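Local coordinates for protein putative non-ribosomal peptide synthetase (Actinomadura parvosata subsp. kistnae, PDB 6M7L) that probably acts in non-ribosomal peptide synthesis through a condensation domain of the CoA-dependent acyltransferase clan, at residues D159-R173 against R384-T396. Residues are numbered along the deposited sequence; the frame is centred on the assembly and turned at random.
Sequences DVLVRDLAAAYGARR and RPEESWALPGLRT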
ATOM      1  N   ASP A 159      -9.583   4.431   1.135  1.00 53.35           N
ATOM      2  CA  ASP A 159      -8.698   3.300   0.884  1.00 49.93           C
ATOM      3  C   ASP A 159      -9.223   2.036   1.557  1.00 50.44           C
ATOM      4  O   ASP A 159      -9.274   0.966   0.940  1.00 52.63           O
ATOM      5  CB  ASP A 159      -7.288   3.633   1.372  1.00 54.38           C
ATOM      6  CG  ASP A 159      -6.332   2.470   1.236  1.00 52.22           C
ATOM      7  OD1 ASP A 159      -6.232   1.903   0.130  1.00 54.75           O
ATOM      8  OD2 ASP A 159      -5.671   2.129   2.239  1.00 57.19           O
ATOM      9  N   VAL A 160      -9.626   2.148   2.825  1.00 48.54           N
ATOM     10  CA  VAL A 160     -10.200   1.009   3.537  1.00 53.62           C
ATOM     11  C   VAL A 160     -11.476   0.537   2.850  1.00 57.88           C
ATOM     12  O   VAL A 160     -11.724  -0.669   2.727  1.00 59.75           O
ATOM     13  CB  VAL A 160     -10.453   1.377   5.010  1.00 54.92           C
ATOM     14  CG1 VAL A 160     -11.226   0.270   5.716  1.00 51.49           C
ATOM     15  CG2 VAL A 160      -9.135   1.654   5.718  1.00 54.74           C
ATOM     16  N   LEU A 161     -12.300   1.482   2.392  1.00 56.54           N
ATOM     17  CA  LEU A 161     -13.527   1.136   1.683  1.00 50.84           C
ATOM     18  C   LEU A 161     -13.231   0.259   0.472  1.00 55.38           C
ATOM     19  O   LEU A 161     -13.802  -0.828   0.320  1.00 55.05           O
ATOM     20  CB  LEU A 161     -14.248   2.413   1.250  1.00 57.22           C
ATOM     21  CG  LEU A 161     -15.745   2.557   1.518  1.00 55.04           C
ATOM     22  CD1 LEU A 161     -16.456   1.238   1.282  1.00 56.04           C
ATOM     23  CD2 LEU A 161     -15.997   3.077   2.925  1.00 57.04           C
ATOM     24  N   VAL A 162     -12.329   0.717  -0.399  1.00 54.20           N
ATOM     25  CA  VAL A 162     -12.062   0.011  -1.648  1.00 56.86           C
ATOM     26  C   VAL A 162     -11.394  -1.333  -1.380  1.00 63.26           C
ATOM     27  O   VAL A 162     -11.738  -2.347  -1.999  1.00 58.91           O
ATOM     28  CB  VAL A 162     -11.208   0.892  -2.578  1.00 51.72           C
ATOM     29  CG1 VAL A 162     -10.935   0.174  -3.886  1.00 53.80           C
ATOM     30  CG2 VAL A 162     -11.901   2.225  -2.826  1.00 48.56           C
ATOM     31  N   ARG A 163     -10.428  -1.363  -0.459  1.00 58.06           N
ATOM     32  CA  ARG A 163      -9.744  -2.614  -0.150  1.00 54.12           C
ATOM     33  C   ARG A 163     -10.712  -3.655   0.401  1.00 63.72           C
ATOM     34  O   ARG A 163     -10.667  -4.826   0.004  1.00 65.43           O
ATOM     35  CB  ARG A 163      -8.605  -2.355   0.835  1.00 52.74           C
ATOM     36  CG  ARG A 163      -7.284  -1.968   0.178  1.00 48.67           C
ATOM     37  CD  ARG A 163      -6.387  -1.245   1.165  1.00 51.61           C
ATOM     38  NE  ARG A 163      -6.652  -1.674   2.535  1.00 58.84           N
ATOM     39  CZ  ARG A 163      -6.422  -0.926   3.609  1.00 57.96           C
ATOM     40  NH1 ARG A 163      -5.921   0.294   3.475  1.00 49.10           N
ATOM     41  NH2 ARG A 163      -6.695  -1.395   4.819  1.00 63.78           N
ATOM     42  N   ASP A 164     -11.605  -3.247   1.307  1.00 61.50           N
ATOM     43  CA  ASP A 164     -12.575  -4.190   1.855  1.00 58.15           C
ATOM     44  C   ASP A 164     -13.653  -4.545   0.839  1.00 61.91           C
ATOM     45  O   ASP A 164     -14.209  -5.648   0.890  1.00 58.52           O
ATOM     46  CB  ASP A 164     -13.203  -3.624   3.127  1.00 56.60           C
ATOM     47  CG  ASP A 164     -12.214  -3.541   4.275  1.00 62.91           C
ATOM     48  OD1 ASP A 164     -11.028  -3.868   4.062  1.00 57.39           O
ATOM     49  OD2 ASP A 164     -12.623  -3.157   5.390  1.00 66.03           O
ATOM     50  N   LEU A 165     -13.963  -3.633  -0.086  1.00 58.70           N
ATOM     51  CA  LEU A 165     -14.892  -3.968  -1.159  1.00 58.75           C
ATOM     52  C   LEU A 165     -14.257  -4.941  -2.143  1.00 64.61           C
ATOM     53  O   LEU A 165     -14.936  -5.826  -2.678  1.00 65.15           O
ATOM     54  CB  LEU A 165     -15.351  -2.699  -1.877  1.00 60.30           C
ATOM     55  CG  LEU A 165     -16.314  -2.923  -3.045  1.00 62.20           C
ATOM     56  CD1 LEU A 165     -17.584  -3.608  -2.562  1.00 61.88           C
ATOM     57  CD2 LEU A 165     -16.634  -1.615  -3.752  1.00 47.37           C
ATOM     58  N   ALA A 166     -12.955  -4.792  -2.391  1.00 65.76           N
ATOM     59  CA  ALA A 166     -12.247  -5.748  -3.233  1.00 60.48           C
ATOM     60  C   ALA A 166     -12.205  -7.124  -2.583  1.00 62.54           C
ATOM     61  O   ALA A 166     -12.434  -8.139  -3.250  1.00 58.45           O
ATOM     62  CB  ALA A 166     -10.832  -5.246  -3.518  1.00 59.80           C
ATOM     63  N   ALA A 167     -11.916  -7.176  -1.280  1.00 58.59           N
ATOM     64  CA  ALA A 167     -11.875  -8.456  -0.584  1.00 60.89           C
ATOM     65  C   ALA A 167     -13.237  -9.138  -0.605  1.00 68.68           C
ATOM     66  O   ALA A 167     -13.328 -10.356  -0.797  1.00 74.87           O
ATOM     67  CB  ALA A 167     -11.396  -8.256   0.854  1.00 55.80           C
ATOM     68  N   ALA A 168     -14.310  -8.364  -0.422  1.00 65.84           N
ATOM     69  CA  ALA A 168     -15.644  -8.952  -0.408  1.00 66.28           C
ATOM     70  C   ALA A 168     -16.080  -9.372  -1.806  1.00 65.52           C
ATOM     71  O   ALA A 168     -16.765 -10.388  -1.968  1.00 66.64           O
ATOM     72  CB  ALA A 168     -16.646  -7.969   0.196  1.00 65.54           C
ATOM     73  N   TYR A 169     -15.690  -8.609  -2.829  1.00 63.39           N
ATOM     74  CA  TYR A 169     -16.099  -8.955  -4.188  1.00 64.95           C
ATOM     75  C   TYR A 169     -15.422 -10.233  -4.662  1.00 67.34           C
ATOM     76  O   TYR A 169     -16.054 -11.061  -5.327  1.00 71.70           O
ATOM     77  CB  TYR A 169     -15.797  -7.807  -5.149  1.00 65.14           C
ATOM     78  CG  TYR A 169     -16.145  -8.135  -6.581  1.00 63.51           C
ATOM     79  CD1 TYR A 169     -17.467  -8.196  -6.998  1.00 59.42           C
ATOM     80  CD2 TYR A 169     -15.151  -8.395  -7.516  1.00 58.72           C
ATOM     81  CE1 TYR A 169     -17.792  -8.500  -8.306  1.00 62.19           C
ATOM     82  CE2 TYR A 169     -15.466  -8.700  -8.827  1.00 63.27           C
ATOM     83  CZ  TYR A 169     -16.788  -8.751  -9.216  1.00 65.68           C
ATOM     84  OH  TYR A 169     -17.108  -9.055 -10.521  1.00 67.17           O
ATOM     85  N   GLY A 170     -14.139 -10.408  -4.338  1.00 69.76           N
ATOM     86  CA  GLY A 170     -13.442 -11.617  -4.745  1.00 65.73           C
ATOM     87  C   GLY A 170     -14.095 -12.874  -4.206  1.00 65.39           C
ATOM     88  O   GLY A 170     -14.143 -13.902  -4.886  1.00 66.15           O
ATOM     89  N   ALA A 171     -14.613 -12.808  -2.980  1.00 63.79           N
ATOM     90  CA  ALA A 171     -15.332 -13.944  -2.423  1.00 70.78           C
ATOM     91  C   ALA A 171     -16.731 -14.066  -3.017  1.00 73.81           C
ATOM     92  O   ALA A 171     -17.182 -15.175  -3.325  1.00 74.11           O
ATOM     93  CB  ALA A 171     -15.406 -13.823  -0.901  1.00 69.16           C
ATOM     94  N   ARG A 172     -17.425 -12.938  -3.190  1.00 67.42           N
ATOM     95  CA  ARG A 172     -18.786 -12.976  -3.716  1.00 67.94           C
ATOM     96  C   ARG A 172     -18.812 -13.434  -5.168  1.00 69.57           C
ATOM     97  O   ARG A 172     -19.727 -14.159  -5.577  1.00 72.09           O
ATOM     98  CB  ARG A 172     -19.443 -11.602  -3.577  1.00 68.16           C
ATOM     99  CG  ARG A 172     -19.839 -11.240  -2.156  1.00 66.98           C
ATOM    100  CD  ARG A 172     -21.092 -11.980  -1.716  1.00 68.08           C
ATOM    101  NE  ARG A 172     -21.360 -11.790  -0.292  1.00 72.60           N
ATOM    102  CZ  ARG A 172     -22.481 -12.168   0.315  1.00 77.24           C
ATOM    103  NH1 ARG A 172     -23.449 -12.754  -0.376  1.00 84.67           N
ATOM    104  NH2 ARG A 172     -22.635 -11.955   1.615  1.00 71.45           N
ATOM    105  N   ARG A 173     -17.821 -13.025  -5.964  1.00 69.19           N
ATOM    106  CA  ARG A 173     -17.774 -13.450  -7.358  1.00 71.78           C
ATOM    107  C   ARG A 173     -17.523 -14.943  -7.502  1.00 67.96           C
ATOM    108  O   ARG A 173     -17.712 -15.484  -8.596  1.00 69.22           O
ATOM    109  CB  ARG A 173     -16.699 -12.671  -8.120  1.00 64.77           C
ATOM    110  CG  ARG A 173     -15.292 -13.189  -7.904  1.00 73.68           C
ATOM    111  CD  ARG A 173     -14.295 -12.455  -8.781  1.00 68.94           C
ATOM    112  NE  ARG A 173     -13.383 -13.376  -9.453  1.00 77.24           N
ATOM    113  CZ  ARG A 173     -13.468 -13.705 -10.739  1.00 73.97           C
ATOM    114  NH1 ARG A 173     -14.419 -13.178 -11.499  1.00 70.36           N
ATOM    115  NH2 ARG A 173     -12.597 -14.553 -11.266  1.00 73.80           N
ATOM    116  N   ARG A 384       1.234   5.296  -3.307  1.00 90.12           N
ATOM    117  CA  ARG A 384      -0.122   5.779  -3.540  1.00 85.18           C
ATOM    118  C   ARG A 384      -1.117   4.641  -3.354  1.00 82.90           C
ATOM    119  O   ARG A 384      -0.946   3.575  -3.957  1.00 81.16           O
ATOM    120  CB  ARG A 384      -0.257   6.360  -4.941  1.00 83.64           C
ATOM    121  CG  ARG A 384       0.453   7.689  -5.126  1.00 85.95           C
ATOM    122  CD  ARG A 384      -0.463   8.861  -4.805  1.00 92.18           C
ATOM    123  NE  ARG A 384      -1.405   9.128  -5.889  1.00 92.64           N
ATOM    124  CZ  ARG A 384      -2.221  10.178  -5.931  1.00100.45           C
ATOM    125  NH1 ARG A 384      -2.214  11.067  -4.947  1.00 98.26           N
ATOM    126  NH2 ARG A 384      -3.042  10.341  -6.960  1.00 99.41           N
ATOM    127  N   PRO A 385      -2.153   4.823  -2.531  1.00 83.24           N
ATOM    128  CA  PRO A 385      -3.114   3.729  -2.321  1.00 75.08           C
ATOM    129  C   PRO A 385      -3.903   3.374  -3.568  1.00 70.69           C
ATOM    130  O   PRO A 385      -4.359   2.231  -3.693  1.00 70.29           O
ATOM    131  CB  PRO A 385      -4.026   4.274  -1.212  1.00 76.13           C
ATOM    132  CG  PRO A 385      -3.918   5.761  -1.337  1.00 74.45           C
ATOM    133  CD  PRO A 385      -2.504   6.030  -1.764  1.00 73.89           C
ATOM    134  N   GLU A 386      -4.069   4.318  -4.498  1.00 75.31           N
ATOM    135  CA  GLU A 386      -4.868   4.062  -5.693  1.00 73.70           C
ATOM    136  C   GLU A 386      -4.205   3.041  -6.607  1.00 78.16           C
ATOM    137  O   GLU A 386      -4.895   2.365  -7.379  1.00 78.32           O
ATOM    138  CB  GLU A 386      -5.113   5.366  -6.455  1.00 70.14           C
ATOM    139  CG  GLU A 386      -5.708   6.495  -5.621  1.00 72.27           C
ATOM    140  CD  GLU A 386      -4.675   7.202  -4.758  1.00 84.64           C
ATOM    141  OE1 GLU A 386      -5.066   8.059  -3.936  1.00 85.87           O
ATOM    142  OE2 GLU A 386      -3.472   6.896  -4.896  1.00 85.97           O
ATOM    143  N   GLU A 387      -2.878   2.918  -6.541  1.00 80.99           N
ATOM    144  CA  GLU A 387      -2.178   1.955  -7.381  1.00 80.50           C
ATOM    145  C   GLU A 387      -2.456   0.520  -6.961  1.00 81.91           C
ATOM    146  O   GLU A 387      -2.340  -0.390  -7.790  1.00 85.72           O
ATOM    147  CB  GLU A 387      -0.670   2.218  -7.341  1.00 89.81           C
ATOM    148  CG  GLU A 387      -0.275   3.689  -7.328  1.00 88.88           C
ATOM    149  CD  GLU A 387      -0.393   4.356  -8.687  1.00 99.80           C
ATOM    150  OE1 GLU A 387      -0.922   3.730  -9.629  1.00100.07           O
ATOM    151  OE2 GLU A 387       0.054   5.516  -8.813  1.00106.46           O
ATOM    152  N   SER A 388      -2.822   0.297  -5.699  1.00 76.14           N
ATOM    153  CA  SER A 388      -3.010  -1.038  -5.149  1.00 74.86           C
ATOM    154  C   SER A 388      -4.481  -1.351  -4.883  1.00 77.34           C
ATOM    155  O   SER A 388      -4.804  -2.118  -3.972  1.00 77.03           O
ATOM    156  CB  SER A 388      -2.185  -1.204  -3.873  1.00 65.90           C
ATOM    157  OG  SER A 388      -2.286  -2.521  -3.365  1.00 81.31           O
ATOM    158  N   TRP A 389      -5.381  -0.760  -5.665  1.00 72.26           N
ATOM    159  CA  TRP A 389      -6.801  -1.085  -5.623  1.00 65.48           C
ATOM    160  C   TRP A 389      -7.106  -2.045  -6.766  1.00 65.44           C
ATOM    161  O   TRP A 389      -6.907  -1.701  -7.937  1.00 68.67           O
ATOM    162  CB  TRP A 389      -7.662   0.173  -5.738  1.00 61.89           C
ATOM    163  CG  TRP A 389      -7.642   1.057  -4.526  1.00 61.14           C
ATOM    164  CD1 TRP A 389      -7.215   0.727  -3.273  1.00 62.97           C
ATOM    165  CD2 TRP A 389      -8.070   2.423  -4.456  1.00 63.00           C
ATOM    166  NE1 TRP A 389      -7.352   1.802  -2.426  1.00 57.93           N
ATOM    167  CE2 TRP A 389      -7.873   2.856  -3.129  1.00 58.56           C
ATOM    168  CE3 TRP A 389      -8.601   3.323  -5.388  1.00 61.57           C
ATOM    169  CZ2 TRP A 389      -8.188   4.148  -2.710  1.00 57.59           C
ATOM    170  CZ3 TRP A 389      -8.912   4.604  -4.971  1.00 56.94           C
ATOM    171  CH2 TRP A 389      -8.705   5.004  -3.644  1.00 50.87           C
ATOM    172  N   ALA A 390      -7.584  -3.242  -6.433  1.00 65.59           N
ATOM    173  CA  ALA A 390      -7.831  -4.265  -7.446  1.00 67.28           C
ATOM    174  C   ALA A 390      -9.009  -5.123  -7.011  1.00 62.33           C
ATOM    175  O   ALA A 390      -8.912  -5.847  -6.015  1.00 58.36           O
ATOM    176  CB  ALA A 390      -6.586  -5.122  -7.669  1.00 49.64           C
ATOM    177  N   LEU A 391     -10.111  -5.048  -7.755  1.00 55.13           N
ATOM    178  CA  LEU A 391     -11.209  -5.988  -7.565  1.00 60.46           C
ATOM    179  C   LEU A 391     -10.867  -7.294  -8.270  1.00 63.02           C
ATOM    180  O   LEU A 391     -10.618  -7.282  -9.482  1.00 66.60           O
ATOM    181  CB  LEU A 391     -12.519  -5.434  -8.116  1.00 62.90           C
ATOM    182  CG  LEU A 391     -13.106  -4.107  -7.624  1.00 62.29           C
ATOM    183  CD1 LEU A 391     -14.606  -4.079  -7.883  1.00 65.94           C
ATOM    184  CD2 LEU A 391     -12.816  -3.855  -6.162  1.00 60.91           C
ATOM    185  N   PRO A 392     -10.830  -8.424  -7.564  1.00 61.33           N
ATOM    186  CA  PRO A 392     -10.482  -9.698  -8.209  1.00 59.65           C
ATOM    187  C   PRO A 392     -11.341  -9.975  -9.436  1.00 63.26           C
ATOM    188  O   PRO A 392     -12.571  -9.920  -9.385  1.00 70.00           O
ATOM    189  CB  PRO A 392     -10.731 -10.724  -7.102  1.00 52.62           C
ATOM    190  CG  PRO A 392     -10.480  -9.965  -5.845  1.00 57.58           C
ATOM    191  CD  PRO A 392     -10.981  -8.567  -6.106  1.00 61.99           C
ATOM    192  N   GLY A 393     -10.674 -10.259 -10.554  1.00 58.80           N
ATOM    193  CA  GLY A 393     -11.346 -10.549 -11.802  1.00 54.58           C
ATOM    194  C   GLY A 393     -11.604  -9.353 -12.693  1.00 63.84           C
ATOM    195  O   GLY A 393     -12.123  -9.531 -13.802  1.00 65.23           O
ATOM    196  N   LEU A 394     -11.257  -8.145 -12.254  1.00 63.22           N
ATOM    197  CA  LEU A 394     -11.517  -6.933 -13.016  1.00 62.73           C
ATOM    198  C   LEU A 394     -10.274  -6.059 -13.040  1.00 57.66           C
ATOM    199  O   LEU A 394      -9.594  -5.900 -12.022  1.00 57.95           O
ATOM    200  CB  LEU A 394     -12.695  -6.143 -12.422  1.00 64.49           C
ATOM    201  CG  LEU A 394     -14.059  -6.835 -12.410  1.00 65.78           C
ATOM    202  CD1 LEU A 394     -15.020  -6.104 -11.484  1.00 60.97           C
ATOM    203  CD2 LEU A 394     -14.629  -6.921 -13.817  1.00 60.39           C
ATOM    204  N   ARG A 395      -9.982  -5.496 -14.209  1.00 57.98           N
ATOM    205  CA  ARG A 395      -8.918  -4.507 -14.343  1.00 54.54           C
ATOM    206  C   ARG A 395      -9.372  -3.212 -13.677  1.00 62.01           C
ATOM    207  O   ARG A 395     -10.265  -2.524 -14.184  1.00 55.47           O
ATOM    208  CB  ARG A 395      -8.589  -4.299 -15.819  1.00 60.22           C
ATOM    209  CG  ARG A 395      -7.458  -3.324 -16.099  1.00 62.21           C
ATOM    210  CD  ARG A 395      -7.042  -3.396 -17.564  1.00 71.53           C
ATOM    211  NE  ARG A 395      -6.390  -4.665 -17.884  1.00 67.92           N
ATOM    212  CZ  ARG A 395      -6.050  -5.047 -19.113  1.00 69.17           C
ATOM    213  NH1 ARG A 395      -6.308  -4.262 -20.151  1.00 67.94           N
ATOM    214  NH2 ARG A 395      -5.456  -6.217 -19.307  1.00 66.89           N
ATOM    215  N   THR A 396      -8.769  -2.884 -12.538  1.00 56.56           N
ATOM    216  CA  THR A 396      -9.214  -1.785 -11.690  1.00 53.01           C
ATOM    217  C   THR A 396      -8.258  -0.606 -11.811  1.00 57.33           C
ATOM    218  O   THR A 396      -7.039  -0.780 -11.727  1.00 63.27           O
ATOM    219  CB  THR A 396      -9.304  -2.229 -10.228  1.00 54.70           C
ATOM    220  OG1 THR A 396     -10.065  -3.443 -10.138  1.00 60.03           O
ATOM    221  CG2 THR A 396      -9.970  -1.152  -9.382  1.00 62.70           C
TER
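The indole of Trp389 is sandwiched: Val162 lies over one face, its CG1 3.7 Å from the centroid of the five-membered ring in a CH-pi contact, while the opposite face is covered toward its rim by the turn at Pro385 and Glu386. At the edge, Trp389 NE1 donates to Asp159 OD1 across 2.8 Å, nearly straight at 165° and onto the oxygen's anti lone pair. With CG anti to the backbone N (chi1 176°), Asp159 reaches the indole's edge, a pairing that, with the packed faces, helps to hold the ring's rotation. Pro392 O approaches the edge of the Tyr169 ring, 3.2 Å from CE2, and Leu394 CD1 comes in obliquely; the hydroxyl is hydrogen-bonded to the backbone N of Asp57. Gly393 CA sits 3.9 Å above the guanidinium centre of Arg173, which forms a salt bridge through NH2 with an acidic side chain on the chain of another protein. Between these ends the contact is apolar packing: Leu391 CD2 reaches Ala166 CA at 3.5 Å, and Pro392 CG lies 3.6 Å from Gly170 CA. The loop leading into strand 395-399 thus lies along helix 155-172, with strand 45-53 touching Val162, Trp389 and Leu391, and helix 58-71 packing against Leu165.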